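PDB 4AZH: beta-n-acetylhexosaminidase from Streptococcus pneumoniae, which probably removes terminal beta-linked N-acetylglucosamine residues from the non-reducing ends of glycans as a family 20 glycoside hydrolase. Local coordinates for residues 282-287 and 329-334; 246-251 and 269-274; 146-151 and 184-189. All blocks are in the same frame, centred on the assembly; numbering follows the deposited sequence.

Contact 1 (282-287 and 329-334); sequences YILGQK and IWADRP. With LOG (N-acetylglucosaminono-1,5-lactone (Z)-oxime), chain E.
The Tyr-282 ring has Ile-329 CD1 at its edge and the backbone N of Leu-284 above the centre of one face. Its OH accepts a hydrogen bond from Gly-285 N (3.1 Å) and is also hydrogen-bonded to Glu-342. The Trp-330 indole carries the ligand on one face, with C3 and C5 of LOG lying over it, while Tyr-281 meets the same indole edge-to-face. Ile-283 CG2 covers one face of the Arg-333 guanidinium, and Gly-285 lies at its edge; this arginine has two conformers, and its close approach to the Gln-286 amide is doubtful. The backbones of the two parallel strand ends are joined by two hydrogen bonds. Trp-330 N donates to Tyr-282 O at 2.8 Å, nearly straight at 170°, and Leu-284 N donates to Trp-330 O at 2.9 Å. Leu-284 then spreads its methyls, CD2 resting 3.5 Å from Ile-329 CG2 and CD1 packing on Ala-331 CB. Where the strands part, a water donates to Leu-284 O and accepts from Arg-333 N. With CG set beside its own backbone N (chi1 -65°), Asp-332 offers both carboxylate oxygens to the ligand: OD1 accepts a hydrogen bond from LOG O4 at 2.6 Å and OD2 one from LOG O6 at 2.6 Å. Ile-283 CD1 borders the hydroxymethyl group of LOG, 3.3 Å from its O6. An aromatic floor and one carboxylate gripping both O4 and O6 fix the non-reducing end of the sugar ring, consistent with an enzyme that acts on terminal residues.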
loop_
_atom_site.group_PDB
_atom_site.type_symbol
_atom_site.label_atom_id
_atom_site.label_comp_id
_atom_site.label_asym_id
_atom_site.label_seq_id
_atom_site.Cartn_x
_atom_site.Cartn_y
_atom_site.Cartn_z
ATOM N N TYR A 282 -3.907 9.051 -9.259
ATOM C CA TYR A 282 -5.035 9.953 -9.215
ATOM C C TYR A 282 -5.120 10.584 -7.821
ATOM O O TYR A 282 -5.061 9.898 -6.796
ATOM C CB TYR A 282 -6.323 9.239 -9.586
ATOM C CG TYR A 282 -7.561 10.069 -9.344
ATOM C CD1 TYR A 282 -7.682 11.362 -9.885
ATOM C CD2 TYR A 282 -8.625 9.570 -8.587
ATOM C CE1 TYR A 282 -8.824 12.126 -9.663
ATOM C CE2 TYR A 282 -9.772 10.330 -8.367
ATOM C CZ TYR A 282 -9.868 11.599 -8.908
ATOM O OH TYR A 282 -11.001 12.368 -8.704
ATOM N N ILE A 283 -5.199 11.910 -7.802
ATOM C CA ILE A 283 -5.361 12.670 -6.583
ATOM C C ILE A 283 -6.852 13.061 -6.528
ATOM O O ILE A 283 -7.362 13.680 -7.451
ATOM C CB ILE A 283 -4.466 13.904 -6.641
ATOM C CG1 ILE A 283 -2.986 13.474 -6.627
ATOM C CG2 ILE A 283 -4.791 14.850 -5.518
ATOM C CD1 ILE A 283 -2.054 14.546 -7.161
ATOM N N LEU A 284 -7.537 12.662 -5.462
ATOM C CA LEU A 284 -8.975 12.878 -5.317
ATOM C C LEU A 284 -9.300 14.336 -5.611
ATOM O O LEU A 284 -8.724 15.253 -5.004
ATOM C CB LEU A 284 -9.461 12.493 -3.901
ATOM C CG LEU A 284 -9.329 11.053 -3.379
ATOM C CD1 LEU A 284 -9.917 10.928 -1.965
ATOM C CD2 LEU A 284 -9.968 10.018 -4.308
ATOM N N GLY A 285 -10.190 14.537 -6.581
ATOM C CA GLY A 285 -10.668 15.875 -6.931
ATOM C C GLY A 285 -9.847 16.657 -7.935
ATOM O O GLY A 285 -10.236 17.763 -8.293
ATOM N N GLN A 286 -8.708 16.113 -8.374
ATOM C CA GLN A 286 -7.815 16.834 -9.303
ATOM C C GLN A 286 -8.533 17.063 -10.616
ATOM O O GLN A 286 -9.212 16.175 -11.121
ATOM C CB GLN A 286 -6.539 16.032 -9.575
ATOM C CG GLN A 286 -5.453 16.789 -10.319
ATOM C CD GLN A 286 -4.492 17.547 -9.405
ATOM O OE1 GLN A 286 -4.745 17.731 -8.214
ATOM N NE2 GLN A 286 -3.377 17.998 -9.971
ATOM N N LYS A 287 -8.377 18.251 -11.176
ATOM C CA LYS A 287 -9.043 18.568 -12.430
ATOM C C LYS A 287 -8.024 18.756 -13.564
ATOM O O LYS A 287 -6.858 19.072 -13.298
ATOM C CB LYS A 287 -9.985 19.770 -12.246
ATOM C CG LYS A 287 -11.287 19.426 -11.523
ATOM C CD LYS A 287 -11.863 18.096 -12.042
ATOM C CE LYS A 287 -13.305 17.824 -11.600
ATOM N NZ LYS A 287 -13.432 16.897 -10.435
ATOM N N ILE A 329 -4.070 5.888 -5.449
ATOM C CA ILE A 329 -5.039 6.953 -5.215
ATOM C C ILE A 329 -4.576 7.771 -4.023
ATOM O O ILE A 329 -4.348 7.229 -2.944
ATOM C CB ILE A 329 -6.465 6.419 -4.910
ATOM C CG1 ILE A 329 -6.879 5.330 -5.918
ATOM C CG2 ILE A 329 -7.445 7.582 -4.857
ATOM C CD1 ILE A 329 -6.848 5.757 -7.379
ATOM N N TRP A 330 -4.423 9.071 -4.226
ATOM C CA TRP A 330 -3.891 9.927 -3.194
ATOM C C TRP A 330 -4.908 10.953 -2.808
ATOM O O TRP A 330 -5.795 11.273 -3.594
ATOM C CB TRP A 330 -2.655 10.622 -3.699
ATOM C CG TRP A 330 -1.545 9.678 -4.068
ATOM C CD1 TRP A 330 -1.166 9.267 -5.352
ATOM C CD2 TRP A 330 -0.599 9.010 -3.155
ATOM N NE1 TRP A 330 -0.088 8.418 -5.287
ATOM C CE2 TRP A 330 0.293 8.217 -4.000
ATOM C CE3 TRP A 330 -0.433 8.972 -1.781
ATOM C CZ2 TRP A 330 1.301 7.439 -3.468
ATOM C CZ3 TRP A 330 0.592 8.192 -1.256
ATOM C CH2 TRP A 330 1.438 7.433 -2.084
ATOM N N ALA A 331 -4.755 11.512 -1.613
ATOM C CA ALA A 331 -5.720 12.469 -1.079
ATOM C C ALA A 331 -5.065 13.774 -0.611
ATOM O O ALA A 331 -5.283 14.227 0.517
ATOM C CB ALA A 331 -6.515 11.810 0.036
ATOM N N ASP A 332 -4.266 14.370 -1.501
ATOM C CA ASP A 332 -3.411 15.555 -1.171
ATOM C C ASP A 332 -4.238 16.693 -0.583
ATOM O O ASP A 332 -3.768 17.438 0.284
ATOM C CB ASP A 332 -2.656 16.056 -2.397
ATOM C CG ASP A 332 -1.652 15.034 -2.922
ATOM O OD1 ASP A 332 -1.892 13.816 -2.767
ATOM O OD2 ASP A 332 -0.608 15.461 -3.483
ATOM N N ARG A 333 -5.470 16.801 -1.072
ATOM C CA ARG A 333 -6.454 17.712 -0.526
ATOM C C ARG A 333 -7.504 16.800 0.069
ATOM O O ARG A 333 -8.429 16.409 -0.639
ATOM C CB ARG A 333 -7.064 18.538 -1.669
ATOM C CG ARG A 333 -6.089 19.496 -2.345
ATOM C CD ARG A 333 -6.686 20.145 -3.589
ATOM N NE ARG A 333 -6.173 19.555 -4.821
ATOM C CZ ARG A 333 -6.807 18.650 -5.560
ATOM N NH1 ARG A 333 -8.009 18.196 -5.226
ATOM N NH2 ARG A 333 -6.229 18.204 -6.658
ATOM N N PRO A 334 -7.376 16.449 1.369
ATOM C CA PRO A 334 -8.202 15.351 1.912
ATOM C C PRO A 334 -9.661 15.725 2.099
ATOM O O PRO A 334 -10.477 14.847 2.380
ATOM C CB PRO A 334 -7.549 15.053 3.252
ATOM C CG PRO A 334 -7.080 16.393 3.694
ATOM C CD PRO A 334 -6.571 17.071 2.442
HETATM C C2 LOG E . 3.748 11.747 -2.696
HETATM C C3 LOG E . 2.336 11.426 -2.208
HETATM C C4 LOG E . 1.371 12.331 -2.941
HETATM C C5 LOG E . 1.460 11.993 -4.423
HETATM C C6 LOG E . 0.341 12.729 -5.191
HETATM C C7 LOG E . 4.589 9.497 -3.327
HETATM C C8 LOG E . 5.440 8.294 -2.926
HETATM N N2 LOG E . 4.616 10.565 -2.473
HETATM O O1 LOG E . 5.083 12.615 -5.819
HETATM O O3 LOG E . 2.213 11.564 -0.728
HETATM O O4 LOG E . 0.055 12.061 -2.528
HETATM O O5 LOG E . 2.711 12.369 -4.898
HETATM O O6 LOG E . 0.607 14.108 -5.278
HETATM C C1 LOG E . 3.800 12.113 -4.079
HETATM O O7 LOG E . 3.976 9.479 -4.396
HETATM N N1 LOG E . 5.004 12.271 -4.526
HETATM O O HOH W 1 -7.143 15.123 -2.767
#

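Contact 2 (246-251 and 269-274); sequences VLISYW and KGYKFL. With LOG (N-acetylglucosaminono-1,5-lactone (Z)-oxime), chain E.
Backbone hydrogen bonds join Ile-248 to both neighbours of Phe-273, as expected of parallel strands: Ile-248 N donates to Lys-272 O (3.0 Å) and Leu-274 N donates to Ile-248 O (3.0 Å). The second donor stands well above the carbonyl plane, 41° out of it, whereas the first meets its acceptor almost end-on. Tyr-250 N continues the pairing with a longer bond to Leu-274 O (3.2 Å). A water links the strand starts, donating to Val-246 O and accepting from Lys-272 N and NZ.

Apolar packing falls on two faces. On one, Ile-248 touches two aromatic rings: its CG1 lies 3.5 Å from Tyr-271 CD1, with its CD1 over that ring's face, while its CB is 3.8 Å from Phe-273 CD1. Tyr-250 runs beside Phe-273, their ring planes 83° apart, and Leu-266 of helix 263-268 touches both. On the other face Leu-247 CD2 approaches Leu-274 CB at 4.3 Å, and Met-226 and Met-326 from other strands pack against Leu-274.

Ligand contact comes beyond the strand, at Trp-251. Its side chain leads away from segment 269-274 to the ligand, and LOG O7 stands over the centre of its indole, which is held by Asp-230 at NE1. Adjacent parallel strands, an outer helix and a pocket residue at the strand's C-terminal end are typical of the TIM barrel.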
loop_
_atom_site.group_PDB
_atom_site.type_symbol
_atom_site.label_atom_id
_atom_site.label_comp_id
_atom_site.label_asym_id
_atom_site.label_seq_id
_atom_site.Cartn_x
_atom_site.Cartn_y
_atom_site.Cartn_z
ATOM N N VAL A 246 15.047 -4.459 0.802
ATOM C CA VAL A 246 13.854 -3.608 0.812
ATOM C C VAL A 246 13.222 -3.691 -0.573
ATOM O O VAL A 246 13.923 -3.560 -1.603
ATOM C CB VAL A 246 14.180 -2.124 1.157
ATOM C CG1 VAL A 246 12.915 -1.270 1.134
ATOM C CG2 VAL A 246 14.838 -2.006 2.527
ATOM N N LEU A 247 11.911 -3.913 -0.587
ATOM C CA LEU A 247 11.134 -3.869 -1.811
ATOM C C LEU A 247 10.923 -2.408 -2.115
ATOM O O LEU A 247 10.269 -1.707 -1.370
ATOM C CB LEU A 247 9.776 -4.582 -1.664
ATOM C CG LEU A 247 8.844 -4.544 -2.877
ATOM C CD1 LEU A 247 9.451 -5.240 -4.084
ATOM C CD2 LEU A 247 7.533 -5.212 -2.547
ATOM N N ILE A 248 11.483 -1.956 -3.225
ATOM C CA ILE A 248 11.399 -0.543 -3.598
ATOM C C ILE A 248 10.151 -0.224 -4.398
ATOM O O ILE A 248 10.028 -0.661 -5.523
ATOM C CB ILE A 248 12.620 -0.142 -4.426
ATOM C CG1 ILE A 248 13.896 -0.307 -3.590
ATOM C CG2 ILE A 248 12.498 1.292 -4.877
ATOM C CD1 ILE A 248 13.990 0.682 -2.433
ATOM N N SER A 249 9.221 0.520 -3.810
ATOM C CA SER A 249 8.049 1.046 -4.553
ATOM C C SER A 249 8.495 2.287 -5.353
ATOM O O SER A 249 8.692 3.370 -4.781
ATOM C CB SER A 249 6.884 1.361 -3.599
ATOM O OG SER A 249 5.845 2.130 -4.223
ATOM N N TYR A 250 8.663 2.111 -6.674
ATOM C CA TYR A 250 9.284 3.115 -7.570
ATOM C C TYR A 250 8.219 3.865 -8.358
ATOM O O TYR A 250 7.459 3.264 -9.143
ATOM C CB TYR A 250 10.301 2.475 -8.551
ATOM C CG TYR A 250 11.307 3.494 -9.097
ATOM C CD1 TYR A 250 10.933 4.429 -10.082
ATOM C CD2 TYR A 250 12.628 3.539 -8.617
ATOM C CE1 TYR A 250 11.828 5.393 -10.547
ATOM C CE2 TYR A 250 13.538 4.490 -9.089
ATOM C CZ TYR A 250 13.130 5.411 -10.057
ATOM O OH TYR A 250 14.014 6.340 -10.523
ATOM N N TRP A 251 8.183 5.180 -8.165
ATOM C CA TRP A 251 7.130 5.980 -8.777
ATOM C C TRP A 251 7.584 7.059 -9.760
ATOM O O TRP A 251 6.766 7.520 -10.582
ATOM C CB TRP A 251 6.210 6.547 -7.697
ATOM C CG TRP A 251 6.893 7.630 -6.931
ATOM C CD1 TRP A 251 7.721 7.497 -5.827
ATOM C CD2 TRP A 251 6.874 9.062 -7.244
ATOM N NE1 TRP A 251 8.208 8.723 -5.440
ATOM C CE2 TRP A 251 7.729 9.707 -6.250
ATOM C CE3 TRP A 251 6.251 9.849 -8.221
ATOM C CZ2 TRP A 251 7.944 11.084 -6.242
ATOM C CZ3 TRP A 251 6.473 11.236 -8.197
ATOM C CH2 TRP A 251 7.300 11.836 -7.224
ATOM N N LYS A 269 21.953 -2.377 -7.925
ATOM C CA LYS A 269 22.289 -2.600 -6.523
ATOM C C LYS A 269 21.562 -3.830 -5.968
ATOM O O LYS A 269 21.763 -4.193 -4.819
ATOM C CB LYS A 269 21.987 -1.367 -5.662
ATOM C CG LYS A 269 22.949 -0.205 -5.816
ATOM C CD LYS A 269 24.367 -0.635 -5.478
ATOM C CE LYS A 269 25.271 0.576 -5.375
ATOM N NZ LYS A 269 26.548 0.166 -4.724
ATOM N N GLY A 270 20.710 -4.460 -6.773
ATOM C CA GLY A 270 20.059 -5.716 -6.404
ATOM C C GLY A 270 18.594 -5.584 -6.004
ATOM O O GLY A 270 17.989 -6.566 -5.589
ATOM N N TYR A 271 18.003 -4.392 -6.145
ATOM C CA TYR A 271 16.653 -4.181 -5.612
ATOM C C TYR A 271 15.574 -4.790 -6.461
ATOM O O TYR A 271 15.689 -4.830 -7.675
ATOM C CB TYR A 271 16.354 -2.693 -5.400
ATOM C CG TYR A 271 17.062 -2.086 -4.208
ATOM C CD1 TYR A 271 16.636 -2.360 -2.904
ATOM C CD2 TYR A 271 18.168 -1.268 -4.384
ATOM C CE1 TYR A 271 17.276 -1.817 -1.811
ATOM C CE2 TYR A 271 18.822 -0.720 -3.308
ATOM C CZ TYR A 271 18.376 -0.998 -2.017
ATOM O OH TYR A 271 19.032 -0.443 -0.941
ATOM N N LYS A 272 14.521 -5.272 -5.829
ATOM C CA LYS A 272 13.323 -5.668 -6.571
ATOM C C LYS A 272 12.382 -4.458 -6.524
ATOM O O LYS A 272 12.369 -3.719 -5.530
ATOM C CB LYS A 272 12.614 -6.901 -5.939
ATOM C CG LYS A 272 13.487 -7.980 -5.272
ATOM C CD LYS A 272 12.659 -8.974 -4.433
ATOM C CE LYS A 272 12.198 -8.395 -3.078
ATOM N NZ LYS A 272 13.327 -8.171 -2.099
ATOM N N PHE A 273 11.597 -4.261 -7.583
ATOM C CA PHE A 273 10.663 -3.149 -7.604
ATOM C C PHE A 273 9.207 -3.582 -7.542
ATOM O O PHE A 273 8.799 -4.595 -8.123
ATOM C CB PHE A 273 10.848 -2.280 -8.864
ATOM C CG PHE A 273 12.237 -1.766 -9.057
ATOM C CD1 PHE A 273 12.756 -0.781 -8.219
ATOM C CD2 PHE A 273 13.020 -2.236 -10.107
ATOM C CE1 PHE A 273 14.043 -0.299 -8.408
ATOM C CE2 PHE A 273 14.313 -1.746 -10.306
ATOM C CZ PHE A 273 14.818 -0.777 -9.455
ATOM N N LEU A 274 8.418 -2.782 -6.854
ATOM C CA LEU A 274 6.982 -2.796 -7.077
ATOM C C LEU A 274 6.764 -1.557 -7.929
ATOM O O LEU A 274 6.941 -0.433 -7.441
ATOM C CB LEU A 274 6.201 -2.722 -5.761
ATOM C CG LEU A 274 4.681 -2.567 -5.945
ATOM C CD1 LEU A 274 4.110 -3.802 -6.625
ATOM C CD2 LEU A 274 4.088 -2.417 -4.560
HETATM C C2 LOG E . 3.748 11.747 -2.696
HETATM C C3 LOG E . 2.336 11.426 -2.208
HETATM C C4 LOG E . 1.371 12.331 -2.941
HETATM C C5 LOG E . 1.460 11.993 -4.423
HETATM C C6 LOG E . 0.341 12.729 -5.191
HETATM C C7 LOG E . 4.589 9.497 -3.327
HETATM C C8 LOG E . 5.440 8.294 -2.926
HETATM N N2 LOG E . 4.616 10.565 -2.473
HETATM O O1 LOG E . 5.083 12.615 -5.819
HETATM O O3 LOG E . 2.213 11.564 -0.728
HETATM O O4 LOG E . 0.055 12.061 -2.528
HETATM O O5 LOG E . 2.711 12.369 -4.898
HETATM O O6 LOG E . 0.607 14.108 -5.278
HETATM C C1 LOG E . 3.800 12.113 -4.079
HETATM O O7 LOG E . 3.976 9.479 -4.396
HETATM N N1 LOG E . 5.004 12.271 -4.526
HETATM O O HOH W 2 14.900 -5.797 -2.921
#

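Contact 3 (146-151 and 184-189); sequences KTTMDL and EYANDA. With LOG (N-acetylglucosaminono-1,5-lactone (Z)-oxime), chain E; EDO (1,2-ethanediol), chain F; EDO (1,2-ethanediol), chain G.
The loop that follows barrel strand 177-181 and carries the pocket residue Glu-184 is fastened to segment 146-151, chiefly where Thr-148 meets Tyr-185 and Ala-186. Thr-148 divides its two branches between them. With OG1 beside the backbone N (chi1 -55°), CG2 is left anti to that N and makes a CH-pi contact over the face of the Tyr-185 ring, 3.4 Å from the centroid. Its OG1 accepts a bent hydrogen bond from Ala-186 N at 2.8 Å and shares another with Thr-147 OG1. At the far end of the ring, Tyr-185 OH approaches Met-149 O at 2.6 Å, a weak bond whose proton could go instead to a bound ethanediol, and Leu-151 CG packs obliquely on CE2 (3.8 Å).

In this TIM-barrel domain the loops after the strands line the pocket, and here Trp-195 and Leu-198 of helix 194-200 also pack on Tyr-185. Glu-184 heads the other way, its extended side chain reaching LOG; its OE1 also accepts a hydrogen bond from O1 of a second ethanediol at 3.0 Å, a molecule probably from the crystallisation liquor.

The other end of the contact is polar. Asp-188 OD2 receives Lys-146 N on its syn lone pair at 2.8 Å, nearly straight at 172°. Its OD1 has a weak, unsettled hydrogen bond with Thr-147 OG1 (3.2 Å) and is also hydrogen-bonded with Ser-145 OG, while a water joins Thr-147 OG1 to Asp-188 N.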
loop_
_atom_site.group_PDB
_atom_site.type_symbol
_atom_site.label_atom_id
_atom_site.label_comp_id
_atom_site.label_asym_id
_atom_site.label_seq_id
_atom_site.Cartn_x
_atom_site.Cartn_y
_atom_site.Cartn_z
ATOM N N LYS A 146 6.648 21.158 9.212
ATOM C CA LYS A 146 5.440 20.651 9.801
ATOM C C LYS A 146 5.246 19.185 9.455
ATOM O O LYS A 146 4.270 18.592 9.887
ATOM C CB LYS A 146 4.226 21.455 9.323
ATOM C CG LYS A 146 4.274 22.927 9.732
ATOM C CD LYS A 146 2.890 23.580 9.689
ATOM C CE LYS A 146 2.116 23.364 11.003
ATOM N NZ LYS A 146 0.714 23.916 11.017
ATOM N N THR A 147 6.164 18.577 8.704
ATOM C CA THR A 147 5.866 17.240 8.117
ATOM C C THR A 147 6.846 16.158 8.503
ATOM O O THR A 147 6.526 14.982 8.454
ATOM C CB THR A 147 5.881 17.264 6.563
ATOM O OG1 THR A 147 7.199 17.590 6.103
ATOM C CG2 THR A 147 4.821 18.256 5.993
ATOM N N THR A 148 8.047 16.568 8.841
ATOM C CA THR A 148 9.173 15.677 8.876
ATOM C C THR A 148 9.849 15.788 10.243
ATOM O O THR A 148 9.985 16.892 10.772
ATOM C CB THR A 148 10.165 16.092 7.771
ATOM O OG1 THR A 148 9.489 16.116 6.495
ATOM C CG2 THR A 148 11.399 15.179 7.717
ATOM N N MET A 149 10.266 14.640 10.784
ATOM C CA MET A 149 11.039 14.532 12.005
ATOM C C MET A 149 12.510 14.921 11.809
ATOM O O MET A 149 13.154 14.555 10.816
ATOM C CB MET A 149 10.999 13.063 12.475
ATOM C CG MET A 149 11.812 12.739 13.726
ATOM S SD MET A 149 11.313 11.167 14.469
ATOM C CE MET A 149 11.426 10.103 13.037
ATOM N N ASP A 150 13.041 15.617 12.801
ATOM C CA ASP A 150 14.451 15.930 12.904
ATOM C C ASP A 150 15.235 14.651 13.189
ATOM O O ASP A 150 15.044 14.021 14.226
ATOM C CB ASP A 150 14.622 16.954 14.041
ATOM C CG ASP A 150 16.077 17.242 14.389
ATOM O OD1 ASP A 150 16.986 16.824 13.654
ATOM O OD2 ASP A 150 16.299 17.915 15.436
ATOM N N LEU A 151 16.120 14.267 12.273
ATOM C CA LEU A 151 16.918 13.056 12.445
ATOM C C LEU A 151 17.876 13.121 13.625
ATOM O O LEU A 151 18.315 12.082 14.116
ATOM C CB LEU A 151 17.669 12.700 11.159
ATOM C CG LEU A 151 16.826 12.225 9.970
ATOM C CD1 LEU A 151 17.643 12.220 8.689
ATOM C CD2 LEU A 151 16.218 10.855 10.222
ATOM N N GLU A 184 9.945 12.087 0.646
ATOM C CA GLU A 184 9.861 13.534 0.890
ATOM C C GLU A 184 10.455 13.992 2.243
ATOM O O GLU A 184 9.719 14.214 3.222
ATOM C CB GLU A 184 8.409 14.039 0.683
ATOM C CG GLU A 184 7.829 13.774 -0.726
ATOM C CD GLU A 184 6.444 14.403 -0.995
ATOM O OE1 GLU A 184 6.298 15.639 -0.829
ATOM O OE2 GLU A 184 5.517 13.673 -1.390
ATOM N N TYR A 185 11.775 14.154 2.311
ATOM C CA TYR A 185 12.382 14.616 3.554
ATOM C C TYR A 185 12.291 16.142 3.718
ATOM O O TYR A 185 12.997 16.876 3.052
ATOM C CB TYR A 185 13.852 14.146 3.746
ATOM C CG TYR A 185 14.242 14.384 5.200
ATOM C CD1 TYR A 185 14.709 15.623 5.613
ATOM C CD2 TYR A 185 14.048 13.393 6.175
ATOM C CE1 TYR A 185 14.993 15.874 6.936
ATOM C CE2 TYR A 185 14.347 13.630 7.517
ATOM C CZ TYR A 185 14.813 14.884 7.892
ATOM O OH TYR A 185 15.103 15.167 9.214
ATOM N N ALA A 186 11.466 16.613 4.643
ATOM C CA ALA A 186 11.264 18.038 4.884
ATOM C C ALA A 186 11.125 18.875 3.611
ATOM O O ALA A 186 11.735 19.944 3.492
ATOM C CB ALA A 186 12.354 18.607 5.807
ATOM N N ASN A 187 10.321 18.413 2.668
ATOM C CA ASN A 187 10.146 19.211 1.455
ATOM C C ASN A 187 9.525 20.596 1.701
ATOM O O ASN A 187 9.869 21.568 1.005
ATOM C CB ASN A 187 9.399 18.430 0.364
ATOM C CG ASN A 187 10.327 17.529 -0.466
ATOM O OD1 ASN A 187 9.832 16.650 -1.192
ATOM N ND2 ASN A 187 11.662 17.732 -0.372
ATOM N N ASP A 188 8.640 20.684 2.706
ATOM C CA ASP A 188 7.957 21.945 3.051
ATOM C C ASP A 188 8.947 22.958 3.629
ATOM O O ASP A 188 8.649 24.154 3.690
ATOM C CB ASP A 188 6.772 21.706 4.028
ATOM C CG ASP A 188 7.236 21.248 5.444
ATOM O OD1 ASP A 188 8.278 20.546 5.581
ATOM O OD2 ASP A 188 6.558 21.603 6.424
ATOM N N ALA A 189 10.132 22.492 4.017
ATOM C CA ALA A 189 11.090 23.339 4.725
ATOM C C ALA A 189 12.355 23.640 3.902
ATOM O O ALA A 189 13.257 24.337 4.381
ATOM C CB ALA A 189 11.458 22.708 6.070
HETATM C C2 LOG E . 3.748 11.747 -2.696
HETATM C C3 LOG E . 2.336 11.426 -2.208
HETATM C C4 LOG E . 1.371 12.331 -2.941
HETATM C C5 LOG E . 1.460 11.993 -4.423
HETATM C C6 LOG E . 0.341 12.729 -5.191
HETATM C C7 LOG E . 4.589 9.497 -3.327
HETATM C C8 LOG E . 5.440 8.294 -2.926
HETATM N N2 LOG E . 4.616 10.565 -2.473
HETATM O O1 LOG E . 5.083 12.615 -5.819
HETATM O O3 LOG E . 2.213 11.564 -0.728
HETATM O O4 LOG E . 0.055 12.061 -2.528
HETATM O O5 LOG E . 2.711 12.369 -4.898
HETATM O O6 LOG E . 0.607 14.108 -5.278
HETATM C C1 LOG E . 3.800 12.113 -4.079
HETATM O O7 LOG E . 3.976 9.479 -4.396
HETATM N N1 LOG E . 5.004 12.271 -4.526
HETATM C C1 EDO F . 17.985 17.905 10.911
HETATM O O1 EDO F . 17.281 16.712 10.513
HETATM C C2 EDO F . 17.292 19.142 10.367
HETATM O O2 EDO F . 16.500 19.719 11.404
HETATM C C1 EDO G . 3.023 17.697 -1.453
HETATM O O1 EDO G . 4.124 17.648 -0.542
HETATM C C2 EDO G . 2.410 16.305 -1.419
HETATM O O2 EDO G . 3.477 15.339 -1.568
HETATM O O HOH W 3 7.136 17.797 3.184
#

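In the fold
Read from the N terminus, contact 3 comes first: 146-151 and 184-189 close a loop of 32 residues that holds helix 154-171 and strand 177-181, tying the loop after that strand to 146-151. Contact 2 follows, closing a short 17-residue excursion through helix 263-268 between strands 247-250 and 272-275. Contact 1 is last; its 41-residue loop runs through helix 295-304 and into strand 322-330, completing a beta-alpha-beta unit with strand 282-283. The three loops lie in series; none nests or crosses. Strand 322-330 pairs with 272-275 and with 11-17, so contacts 2 and 1 belong to the same curled sheet. No two contacts touch, yet each supplies at least one residue to the same ligand pocket.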